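Side-chain contact in nicotinate-nucleotide pyrophosphorylase (Francisella tularensis subsp. tularensis, PDB 3TQV), which probably converts quinolinate and phosphoribosyl pyrophosphate into nicotinate mononucleotide, carbon dioxide and diphosphate, a step of NAD(+) biosynthesis: residues B[255-258]-B[259-263]. Residues are numbered along the deposited sequence; the frame is centred on the assembly and turned at random.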
loop_
_atom_site.group_PDB
_atom_site.type_symbol
_atom_site.label_atom_id
_atom_site.label_comp_id
_atom_site.label_asym_id
_atom_site.label_seq_id
_atom_site.Cartn_x
_atom_site.Cartn_y
_atom_site.Cartn_z
ATOM N N SER B 255 1.834 21.299 -5.825
ATOM C CA SER B 255 3.080 22.059 -5.814
ATOM C C SER B 255 3.952 21.801 -7.046
ATOM O O SER B 255 4.846 22.591 -7.366
ATOM C CB SER B 255 3.867 21.762 -4.538
ATOM O OG SER B 255 4.267 20.409 -4.493
ATOM N N ILE B 256 3.667 20.704 -7.744
ATOM C CA ILE B 256 4.508 20.239 -8.846
ATOM C C ILE B 256 4.613 21.222 -10.027
ATOM O O ILE B 256 5.696 21.408 -10.584
ATOM C CB ILE B 256 4.054 18.851 -9.331
ATOM C CG1 ILE B 256 5.061 18.272 -10.338
ATOM C CG2 ILE B 256 2.649 18.940 -9.888
ATOM C CD1 ILE B 256 4.824 16.805 -10.750
ATOM N N VAL B 257 3.504 21.866 -10.381
ATOM C CA VAL B 257 3.462 22.795 -11.513
ATOM C C VAL B 257 4.337 24.039 -11.334
ATOM O O VAL B 257 5.036 24.465 -12.264
ATOM C CB VAL B 257 2.023 23.264 -11.796
ATOM C CG1 VAL B 257 2.014 24.394 -12.835
ATOM C CG2 VAL B 257 1.161 22.092 -12.235
ATOM N N ALA B 258 4.272 24.627 -10.144
ATOM C CA ALA B 258 5.117 25.764 -9.807
ATOM C C ALA B 258 6.595 25.408 -9.967
ATOM O O ALA B 258 7.380 26.182 -10.529
ATOM C CB ALA B 258 4.840 26.217 -8.394
ATOM N N ILE B 259 6.970 24.236 -9.462
ATOM C CA ILE B 259 8.338 23.753 -9.567
ATOM C C ILE B 259 8.712 23.418 -11.000
ATOM O O ILE B 259 9.823 23.702 -11.453
ATOM C CB ILE B 259 8.544 22.515 -8.699
ATOM C CG1 ILE B 259 8.451 22.912 -7.221
ATOM C CG2 ILE B 259 9.883 21.861 -9.010
ATOM C CD1 ILE B 259 7.825 21.861 -6.336
ATOM N N ALA B 260 7.782 22.808 -11.722
ATOM C CA ALA B 260 8.059 22.424 -13.101
ATOM C C ALA B 260 8.260 23.654 -14.000
ATOM O O ALA B 260 8.931 23.580 -15.026
ATOM C CB ALA B 260 6.945 21.542 -13.631
ATOM N N LYS B 261 7.669 24.778 -13.606
ATOM C CA LYS B 261 7.797 26.022 -14.368
ATOM C C LYS B 261 9.236 26.561 -14.352
ATOM O O LYS B 261 9.576 27.485 -15.094
ATOM C CB LYS B 261 6.818 27.089 -13.849
ATOM C CG LYS B 261 5.374 26.807 -14.184
ATOM C CD LYS B 261 4.407 27.856 -13.598
ATOM C CE LYS B 261 2.976 27.623 -14.092
ATOM N NZ LYS B 261 1.998 28.556 -13.501
ATOM N N THR B 262 10.069 25.975 -13.499
ATOM C CA THR B 262 11.438 26.433 -13.304
ATOM C C THR B 262 12.326 25.787 -14.342
ATOM O O THR B 262 13.375 26.328 -14.696
ATOM C CB THR B 262 11.979 26.043 -11.915
ATOM O OG1 THR B 262 12.243 24.641 -11.887
ATOM C CG2 THR B 262 10.985 26.386 -10.832
ATOM N N GLY B 263 11.908 24.612 -14.811
ATOM C CA GLY B 263 12.626 23.895 -15.844
ATOM C C GLY B 263 13.716 22.966 -15.338
ATOM O O GLY B 263 14.596 22.555 -16.109
#
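Val-257, on a short helix, and Lys-261, four residues further on, make the closest contact of side chain on side chain between 255-258 and 259-263: methyl CG1 of Val-257 meets CE of Lys-261 at 3.6 Å, the two side chains crossing at a slant. The lysine's CG stands beside its own backbone N (chi1 -72°), and from there the extended chain runs back along the helix past the carbonyl of Val-257. Tyr-134, in a loop, touches both residues. On another side of the turn Ile-259 also reaches backward, its CD1 lying against the carbonyl O of Ser-255, while CB of Ala-260 rests on O of Ile-256.

Backbone bonds hold the turn together. Ala-260 N donates to Ile-256 O at 2.8 Å, and Lys-261 N to Val-257 O at 3.0 Å. Ile-259 N to Ser-255 O, at 3.4 Å, is weak, as is a second bond from Lys-261 N to Ala-258 O.

The hydroxyl of Thr-262 folds back, OG1 set between backbone N and carbonyl carbon (chi1 73°), and donates to Ile-259 O at 2.6 Å, nearly in line with the C=O; Thr-262 N shares that acceptor. Methyl CG2 of the same threonine lies 3.6 Å from Ala-258 O. Thr-262 lies within a type I turn from Ala-260 to Gly-263, closed by Gly-263 N to Ala-260 O; the chain leaves helical backbone angles at this glycine, which has positive phi.

Ile-256, Ile-259 and Ala-260 pack on Ile-267 of strand 266-268, and Thr-262 meets helix 229-239. This is the helix of a beta-alpha-beta crossover, linking parallel strands 244-248 and 266-268 in the barrel-like C-terminal domain of the NadC family; Ile-256 lies near Val-269, a predicted substrate-binding residue.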